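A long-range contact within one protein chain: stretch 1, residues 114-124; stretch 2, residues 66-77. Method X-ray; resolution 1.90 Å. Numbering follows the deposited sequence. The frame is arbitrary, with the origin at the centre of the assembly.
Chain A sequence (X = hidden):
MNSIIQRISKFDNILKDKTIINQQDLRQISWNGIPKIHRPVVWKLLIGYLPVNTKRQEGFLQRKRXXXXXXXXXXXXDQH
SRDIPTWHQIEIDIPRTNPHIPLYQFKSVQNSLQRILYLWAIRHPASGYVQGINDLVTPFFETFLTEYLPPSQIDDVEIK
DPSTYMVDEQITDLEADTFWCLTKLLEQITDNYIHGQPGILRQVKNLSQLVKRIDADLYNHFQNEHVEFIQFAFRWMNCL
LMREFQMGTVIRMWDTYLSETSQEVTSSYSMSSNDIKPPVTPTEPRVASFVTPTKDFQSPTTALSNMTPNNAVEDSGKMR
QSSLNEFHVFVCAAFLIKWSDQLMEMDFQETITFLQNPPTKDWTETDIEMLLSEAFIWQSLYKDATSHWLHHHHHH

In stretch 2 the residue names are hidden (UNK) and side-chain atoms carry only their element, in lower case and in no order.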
ATOM      1  N   GLN A 114      -3.454  14.777   6.192  1.00 18.75           N
ATOM      2  CA  GLN A 114      -2.615  15.481   7.160  1.00 21.25           C
ATOM      3  C   GLN A 114      -2.880  14.933   8.567  1.00 20.21           C
ATOM      4  O   GLN A 114      -1.944  14.618   9.313  1.00 19.58           O
ATOM      5  CB  GLN A 114      -2.928  16.984   7.104  1.00 24.97           C
ATOM      6  CG  GLN A 114      -2.292  17.858   8.188  1.00 30.89           C
ATOM      7  CD  GLN A 114      -0.807  18.103   7.977  1.00 33.03           C
ATOM      8  OE1 GLN A 114      -0.349  18.300   6.849  1.00 34.82           O
ATOM      9  NE2 GLN A 114      -0.049  18.117   9.069  1.00 32.28           N
ATOM     10  N   ARG A 115      -4.154  14.813   8.921  1.00 20.30           N
ATOM     11  CA  ARG A 115      -4.534  14.310  10.243  1.00 19.27           C
ATOM     12  C   ARG A 115      -4.135  12.849  10.444  1.00 18.70           C
ATOM     13  O   ARG A 115      -3.625  12.471  11.504  1.00 17.96           O
ATOM     14  CB  ARG A 115      -6.044  14.462  10.460  1.00 22.12           C
ATOM     15  CG  ARG A 115      -6.527  15.905  10.562  1.00 28.70           C
ATOM     16  CD  ARG A 115      -7.990  15.970  10.981  1.00 31.52           C
ATOM     17  NE  ARG A 115      -8.920  15.651   9.901  1.00 33.44           N
ATOM     18  CZ  ARG A 115      -9.423  16.546   9.053  1.00 36.74           C
ATOM     19  NH1 ARG A 115      -9.083  17.827   9.155  1.00 35.71           N
ATOM     20  NH2 ARG A 115     -10.279  16.168   8.108  1.00 34.84           N
ATOM     21  N   ILE A 116      -4.381  12.026   9.432  1.00 18.73           N
ATOM     22  CA  ILE A 116      -4.032  10.611   9.511  1.00 19.57           C
ATOM     23  C   ILE A 116      -2.536  10.413   9.740  1.00 18.73           C
ATOM     24  O   ILE A 116      -2.123   9.681  10.646  1.00 20.15           O
ATOM     25  CB  ILE A 116      -4.436   9.868   8.216  1.00 18.20           C
ATOM     26  CG1 ILE A 116      -5.963   9.850   8.085  1.00 18.22           C
ATOM     27  CG2 ILE A 116      -3.877   8.452   8.236  1.00 18.99           C
ATOM     28  CD1 ILE A 116      -6.470   9.361   6.722  1.00 18.08           C
ATOM     29  N   LEU A 117      -1.722  11.069   8.922  1.00 15.04           N
ATOM     30  CA  LEU A 117      -0.280  10.924   9.040  1.00 15.95           C
ATOM     31  C   LEU A 117       0.257  11.537  10.318  1.00 17.05           C
ATOM     32  O   LEU A 117       1.196  11.012  10.916  1.00 16.96           O
ATOM     33  CB  LEU A 117       0.417  11.556   7.835  1.00 17.87           C
ATOM     34  CG  LEU A 117       0.094  10.873   6.502  1.00 19.16           C
ATOM     35  CD1 LEU A 117       0.783  11.619   5.366  1.00 18.72           C
ATOM     36  CD2 LEU A 117       0.551   9.425   6.540  1.00 19.23           C
ATOM     37  N   TYR A 118      -0.344  12.645  10.737  1.00 18.01           N
ATOM     38  CA  TYR A 118       0.096  13.315  11.954  1.00 19.95           C
ATOM     39  C   TYR A 118      -0.115  12.398  13.153  1.00 19.33           C
ATOM     40  O   TYR A 118       0.784  12.227  13.980  1.00 20.61           O
ATOM     41  CB  TYR A 118      -0.684  14.616  12.153  1.00 20.36           C
ATOM     42  CG  TYR A 118      -0.325  15.349  13.424  1.00 23.24           C
ATOM     43  CD1 TYR A 118       0.946  15.898  13.603  1.00 22.61           C
ATOM     44  CD2 TYR A 118      -1.253  15.482  14.457  1.00 26.75           C
ATOM     45  CE1 TYR A 118       1.287  16.564  14.784  1.00 27.74           C
ATOM     46  CE2 TYR A 118      -0.926  16.142  15.643  1.00 29.07           C
ATOM     47  CZ  TYR A 118       0.345  16.680  15.800  1.00 29.95           C
ATOM     48  OH  TYR A 118       0.675  17.313  16.982  1.00 31.37           O
ATOM     49  N   LEU A 119      -1.304  11.806  13.247  1.00 19.48           N
ATOM     50  CA  LEU A 119      -1.606  10.918  14.365  1.00 21.11           C
ATOM     51  C   LEU A 119      -0.672   9.716  14.396  1.00 20.93           C
ATOM     52  O   LEU A 119      -0.198   9.315  15.462  1.00 21.59           O
ATOM     53  CB  LEU A 119      -3.061  10.442  14.306  1.00 19.04           C
ATOM     54  CG  LEU A 119      -3.479   9.558  15.491  1.00 22.81           C
ATOM     55  CD1 LEU A 119      -3.257  10.313  16.804  1.00 22.88           C
ATOM     56  CD2 LEU A 119      -4.937   9.151  15.343  1.00 21.81           C
ATOM     57  N   TRP A 120      -0.402   9.129  13.231  1.00 20.98           N
ATOM     58  CA  TRP A 120       0.498   7.980  13.189  1.00 18.78           C
ATOM     59  C   TRP A 120       1.898   8.409  13.627  1.00 20.20           C
ATOM     60  O   TRP A 120       2.570   7.703  14.393  1.00 19.10           O
ATOM     61  CB  TRP A 120       0.575   7.387  11.779  1.00 21.39           C
ATOM     62  CG  TRP A 120       1.428   6.144  11.726  1.00 19.97           C
ATOM     63  CD1 TRP A 120       1.013   4.856  11.901  1.00 22.24           C
ATOM     64  CD2 TRP A 120       2.850   6.086  11.555  1.00 20.60           C
ATOM     65  NE1 TRP A 120       2.089   3.999  11.850  1.00 22.34           N
ATOM     66  CE2 TRP A 120       3.228   4.728  11.641  1.00 20.74           C
ATOM     67  CE3 TRP A 120       3.844   7.053  11.343  1.00 20.37           C
ATOM     68  CZ2 TRP A 120       4.558   4.310  11.522  1.00 22.05           C
ATOM     69  CZ3 TRP A 120       5.164   6.637  11.227  1.00 21.60           C
ATOM     70  CH2 TRP A 120       5.509   5.278  11.317  1.00 20.76           C
ATOM     71  N   ALA A 121       2.343   9.564  13.140  1.00 19.35           N
ATOM     72  CA  ALA A 121       3.675  10.065  13.480  1.00 19.69           C
ATOM     73  C   ALA A 121       3.818  10.324  14.981  1.00 21.54           C
ATOM     74  O   ALA A 121       4.849  10.012  15.578  1.00 21.98           O
ATOM     75  CB  ALA A 121       3.969  11.338  12.696  1.00 23.84           C
ATOM     76  N   ILE A 122       2.783  10.888  15.589  1.00 21.71           N
ATOM     77  CA  ILE A 122       2.810  11.177  17.024  1.00 25.65           C
ATOM     78  C   ILE A 122       2.840   9.880  17.830  1.00 26.52           C
ATOM     79  O   ILE A 122       3.435   9.817  18.908  1.00 25.60           O
ATOM     80  CB  ILE A 122       1.581  12.014  17.438  1.00 35.29           C
ATOM     81  CG1 ILE A 122       1.675  13.403  16.806  1.00 38.36           C
ATOM     82  CG2 ILE A 122       1.484  12.115  18.956  1.00 41.04           C
ATOM     83  CD1 ILE A 122       2.946  14.149  17.143  1.00 41.59           C
ATOM     84  N   ARG A 123       2.209   8.841  17.294  1.00 24.17           N
ATOM     85  CA  ARG A 123       2.169   7.550  17.966  1.00 26.85           C
ATOM     86  C   ARG A 123       3.401   6.681  17.736  1.00 27.05           C
ATOM     87  O   ARG A 123       3.517   5.601  18.319  1.00 27.81           O
ATOM     88  CB  ARG A 123       0.925   6.777  17.542  1.00 30.96           C
ATOM     89  CG  ARG A 123      -0.355   7.305  18.129  1.00 35.16           C
ATOM     90  CD  ARG A 123      -1.432   6.252  17.998  1.00 37.90           C
ATOM     91  NE  ARG A 123      -2.625   6.590  18.758  1.00 43.87           N
ATOM     92  CZ  ARG A 123      -3.510   5.694  19.176  1.00 43.35           C
ATOM     93  NH1 ARG A 123      -3.320   4.409  18.907  1.00 44.71           N
ATOM     94  NH2 ARG A 123      -4.579   6.081  19.857  1.00 45.17           N
ATOM     95  N   HIS A 124       4.320   7.139  16.891  1.00 25.94           N
ATOM     96  CA  HIS A 124       5.535   6.379  16.618  1.00 27.91           C
ATOM     97  C   HIS A 124       6.785   7.246  16.706  1.00 29.55           C
ATOM     98  O   HIS A 124       7.432   7.529  15.694  1.00 29.19           O
ATOM     99  CB  HIS A 124       5.460   5.714  15.236  1.00 27.73           C
ATOM    100  CG  HIS A 124       4.374   4.693  15.119  1.00 27.74           C
ATOM    101  ND1 HIS A 124       3.038   5.030  15.075  1.00 27.85           N
ATOM    102  CD2 HIS A 124       4.421   3.340  15.106  1.00 28.25           C
ATOM    103  CE1 HIS A 124       2.309   3.931  15.046  1.00 28.63           C
ATOM    104  NE2 HIS A 124       3.123   2.891  15.065  1.00 27.98           N
ATOM    105  N   UNK A  66     -14.253   6.126  17.351  1.00 26.70           N
ATOM    106  CA  UNK A  66     -14.321   7.055  18.470  1.00 28.39           C
ATOM    107  C   UNK A  66     -12.910   7.270  19.025  1.00 27.92           C
ATOM    108  O   UNK A  66     -12.548   8.383  19.419  1.00 28.99           O
ATOM    109  c   UNK A  66     -15.228   6.495  19.568  1.00 36.62           C
ATOM    110  c   UNK A  66     -16.277   6.781  21.830  1.00 43.38           C
ATOM    111  n   UNK A  66     -15.055   7.849  23.717  1.00 48.47           N
ATOM    112  c   UNK A  66     -15.367   7.403  20.781  1.00 40.16           C
ATOM    113  c   UNK A  66     -16.381   7.666  23.061  1.00 47.11           C
ATOM    114  N   UNK A  67     -12.113   6.204  19.052  1.00 26.99           N
ATOM    115  CA  UNK A  67     -10.740   6.283  19.553  1.00 27.91           C
ATOM    116  C   UNK A  67      -9.899   7.204  18.670  1.00 26.70           C
ATOM    117  O   UNK A  67      -9.070   7.973  19.161  1.00 25.42           O
ATOM    118  o   UNK A  67      -8.814   2.458  20.072  1.00 39.96           O
ATOM    119  o   UNK A  67      -6.902   3.437  20.517  1.00 42.99           O
ATOM    120  c   UNK A  67     -10.100   4.891  19.585  1.00 35.34           C
ATOM    121  c   UNK A  67      -8.137   3.475  20.327  1.00 39.46           C
ATOM    122  c   UNK A  67      -8.840   4.816  20.430  1.00 37.76           C
ATOM    123  N   UNK A  68     -10.100   7.108  17.359  1.00 26.95           N
ATOM    124  CA  UNK A  68      -9.374   7.958  16.418  1.00 25.34           C
ATOM    125  C   UNK A  68      -9.667   9.418  16.759  1.00 26.01           C
ATOM    126  O   UNK A  68      -8.755  10.230  16.919  1.00 27.44           O
ATOM    127  c   UNK A  68     -10.093   9.636  13.410  1.00 22.08           C
ATOM    128  c   UNK A  68      -7.418   9.500  12.679  1.00 20.92           C
ATOM    129  c   UNK A  68      -9.833   7.675  14.990  1.00 21.83           C
ATOM    130  o   UNK A  68      -7.690  11.383  11.252  1.00 20.70           O
ATOM    131  c   UNK A  68      -9.283   8.645  13.972  1.00 20.50           C
ATOM    132  c   UNK A  68      -8.233  10.478  12.135  1.00 21.11           C
ATOM    133  c   UNK A  68      -7.943   8.594  13.591  1.00 21.28           C
ATOM    134  c   UNK A  68      -9.573  10.556  12.488  1.00 20.93           C
ATOM    135  N   UNK A  69     -10.953   9.731  16.873  1.00 25.28           N
ATOM    136  CA  UNK A  69     -11.412  11.082  17.189  1.00 29.10           C
ATOM    137  C   UNK A  69     -10.822  11.596  18.500  1.00 29.69           C
ATOM    138  O   UNK A  69     -10.281  12.703  18.555  1.00 28.59           O
ATOM    139  c   UNK A  69     -15.181  10.988  16.158  1.00 33.15           C
ATOM    140  c   UNK A  69     -12.942  11.108  17.278  1.00 32.23           C
ATOM    141  c   UNK A  69     -16.093  10.169  14.006  1.00 38.68           C
ATOM    142  n   UNK A  69     -15.544   8.978  14.192  1.00 39.96           N
ATOM    143  n   UNK A  69     -15.937  11.129  14.915  1.00 36.99           N
ATOM    144  c   UNK A  69     -13.673  10.963  15.944  1.00 33.21           C
ATOM    145  n   UNK A  69     -16.799  10.402  12.905  1.00 36.41           N
ATOM    146  N   UNK A  70     -10.927  10.789  19.553  1.00 32.98           N
ATOM    147  CA  UNK A  70     -10.401  11.174  20.860  1.00 34.26           C
ATOM    148  C   UNK A  70      -8.895  11.397  20.821  1.00 35.32           C
ATOM    149  O   UNK A  70      -8.387  12.363  21.397  1.00 34.43           O
ATOM    150  c   UNK A  70     -10.723  10.112  21.915  1.00 39.18           C
ATOM    151  c   UNK A  70     -12.212   9.928  22.127  1.00 40.99           C
ATOM    152  o   UNK A  70     -12.975  10.890  21.891  1.00 41.04           O
ATOM    153  o   UNK A  70     -12.617   8.821  22.548  1.00 45.22           O
ATOM    154  N   UNK A  71      -8.184  10.504  20.143  1.00 30.55           N
ATOM    155  CA  UNK A  71      -6.734  10.615  20.042  1.00 33.21           C
ATOM    156  C   UNK A  71      -6.333  11.903  19.336  1.00 35.47           C
ATOM    157  O   UNK A  71      -5.389  12.580  19.740  1.00 35.36           O
ATOM    158  o   UNK A  71      -6.394   8.213  19.986  1.00 39.71           O
ATOM    159  c   UNK A  71      -6.164   9.417  19.283  1.00 35.90           C
ATOM    160  N   UNK A  72      -7.053  12.237  18.274  1.00 44.10           N
ATOM    161  CA  UNK A  72      -6.757  13.442  17.513  1.00 47.98           C
ATOM    162  C   UNK A  72      -7.085  14.674  18.352  1.00 50.88           C
ATOM    163  O   UNK A  72      -6.345  15.658  18.347  1.00 51.61           O
ATOM    164  c   UNK A  72      -7.567  13.447  16.215  1.00 46.32           C
ATOM    165  c   UNK A  72      -5.560  13.439  14.724  1.00 43.72           C
ATOM    166  c   UNK A  72      -6.912  14.086  14.989  1.00 46.53           C
ATOM    167  c   UNK A  72      -7.829  13.921  13.788  1.00 44.92           C
ATOM    168  N   UNK A  73      -8.196  14.610  19.077  1.00 48.81           N
ATOM    169  CA  UNK A  73      -8.617  15.717  19.927  1.00 52.56           C
ATOM    170  C   UNK A  73      -7.575  15.940  21.021  1.00 54.19           C
ATOM    171  O   UNK A  73      -7.221  17.074  21.340  1.00 54.49           O
ATOM    172  c   UNK A  73     -10.553  16.523  21.398  1.00 64.25           C
ATOM    173  n   UNK A  73     -14.045  15.024  21.970  1.00 70.12           N
ATOM    174  c   UNK A  73      -9.970  15.398  20.564  1.00 61.88           C
ATOM    175  c   UNK A  73     -11.788  16.060  22.157  1.00 66.74           C
ATOM    176  c   UNK A  73     -12.858  15.527  21.219  1.00 68.94           C
ATOM    177  N   UNK A  74      -7.084  14.840  21.582  1.00 55.73           N
ATOM    178  CA  UNK A  74      -6.084  14.886  22.639  1.00 58.83           C
ATOM    179  C   UNK A  74      -4.745  15.412  22.127  1.00 60.34           C
ATOM    180  O   UNK A  74      -4.041  16.127  22.837  1.00 60.98           O
ATOM    181  c   UNK A  74      -5.896  13.485  23.230  1.00 67.88           C
ATOM    182  n   UNK A  74      -5.044  14.061  25.536  1.00 70.12           N
ATOM    183  n   UNK A  74      -3.167  13.034  25.648  1.00 70.12           N
ATOM    184  c   UNK A  74      -4.881  13.417  24.328  1.00 69.76           C
ATOM    185  c   UNK A  74      -4.002  13.815  26.310  1.00 70.12           C
ATOM    186  c   UNK A  74      -3.693  12.772  24.405  1.00 70.12           C
ATOM    187  N   UNK A  75      -4.398  15.063  20.893  1.00 67.91           N
ATOM    188  CA  UNK A  75      -3.131  15.495  20.311  1.00 69.03           C
ATOM    189  C   UNK A  75      -3.154  16.921  19.755  1.00 69.89           C
ATOM    190  O   UNK A  75      -2.168  17.376  19.170  1.00 70.12           O
ATOM    191  o   UNK A  75      -1.385  14.918  18.717  1.00 70.12           O
ATOM    192  c   UNK A  75      -3.659  14.562  18.029  1.00 69.83           C
ATOM    193  c   UNK A  75      -2.679  14.530  19.189  1.00 70.12           C
ATOM    194  N   UNK A  76      -4.271  17.622  19.931  1.00 66.39           N
ATOM    195  CA  UNK A  76      -4.385  18.996  19.448  1.00 66.79           C
ATOM    196  C   UNK A  76      -4.444  20.011  20.582  1.00 67.20           C
ATOM    197  O   UNK A  76      -5.276  19.903  21.484  1.00 67.18           O
ATOM    198  c   UNK A  76      -4.278  18.871  16.454  1.00 65.72           C
ATOM    199  c   UNK A  76      -6.471  17.916  16.550  1.00 65.76           C
ATOM    200  c   UNK A  76      -4.124  18.401  15.154  1.00 65.90           C
ATOM    201  c   UNK A  76      -5.623  19.168  18.559  1.00 65.40           C
ATOM    202  c   UNK A  76      -5.151  17.686  14.549  1.00 65.77           C
ATOM    203  c   UNK A  76      -5.451  18.634  17.164  1.00 65.71           C
ATOM    204  c   UNK A  76      -6.326  17.442  15.249  1.00 65.65           C
ATOM    205  N   UNK A  77      -3.552  20.997  20.516  1.00 70.12           N
ATOM    206  CA  UNK A  77      -3.459  22.061  21.513  1.00 70.12           C
ATOM    207  C   UNK A  77      -3.765  21.580  22.929  1.00 70.12           C
ATOM    208  O   UNK A  77      -4.505  22.229  23.672  1.00 70.12           O
ATOM    209  o   UNK A  77      -5.725  22.774  20.948  1.00 70.12           O
ATOM    210  c   UNK A  77      -4.392  23.219  21.136  1.00 70.12           C
TER

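Position 66 carries four carbons in a row ending in a nitrogen, out of reach of stretch 1; it is a lysine, Lys66. At position 67 three carbons end in two oxygens, one of them 3.6 Å from Arg123 NH2. The forked end identifies Glu67, and its OE2 forms a salt bridge with that guanidinium.

Position 68 has one carbon and a six-carbon ring bearing an oxygen. A ring carbon lies 3.5 Å from Leu119 CD2, and the oxygen lies 3.6 Å from Arg115 CB. This is Tyr68, whose CA-to-CB bond runs sideways while the ring reaches across; its hydroxyl is hydrogen-bonded elsewhere in the structure. Position 69 shows three carbons, a nitrogen and a carbon carrying two more nitrogens, the guanidinium of Arg69, whose CA-to-CB bond points away from stretch 1 and which makes no contact with it. Two carbons, the second with two oxygens, make position 70 an aspartate; Asp70 OD2 accepts a hydrogen bond from Lys66 NZ at 2.9 Å, part of a salt bridge, one helical turn back.

Position 71 has a single carbon and one oxygen, the latter 2.8 Å from Arg123 NH2. So small a side chain is Ser71. Its OG accepts a hydrogen bond from Arg123 and donates one to the backbone O of Glu67 at 2.8 Å. At position 72 four carbons fork at the second; one terminal carbon is 3.9 Å from Leu119 CB, the other 3.5 Å from Arg115 CD. This is Leu72, with chi1 between wells at -146°.

Position 73, four carbons and a terminal nitrogen, is Lys73; position 74, a carbon and a five-membered ring with two nitrogens, is His74. Neither touches stretch 1. Position 75 branches at its first carbon into an oxygen and a carbon, the oxygen 3.3 Å from Tyr118 CE2. It is Thr75, and its OG1 is buried without a polar partner. Position 76 bears one carbon and an all-carbon six-membered ring, one ring carbon 3.9 Å from Tyr118 CE2; it is Phe76. The two ring planes are near parallel, at 5°, but slid apart, so the rings barely overlap. Position 77, one carbon and one oxygen, is Ser77, beyond reach.

The helices cross at 76°, with axes 10.5 Å apart at closest approach, so contact centres on a short patch rather than running along their lengths. Leu119 fills it, packing against Tyr68, Ser71 and Leu72, while Tyr118 meets the residues just after helix 66-74. At the polar margin, Arg123 extends its guanidinium to both Ser71 and Glu67, adding one hydrogen bond, to Ser71, and a salt bridge, to Glu67, to an otherwise largely apolar join.

Stretch 2, residues 66-77: KEYRDSLKHTFS
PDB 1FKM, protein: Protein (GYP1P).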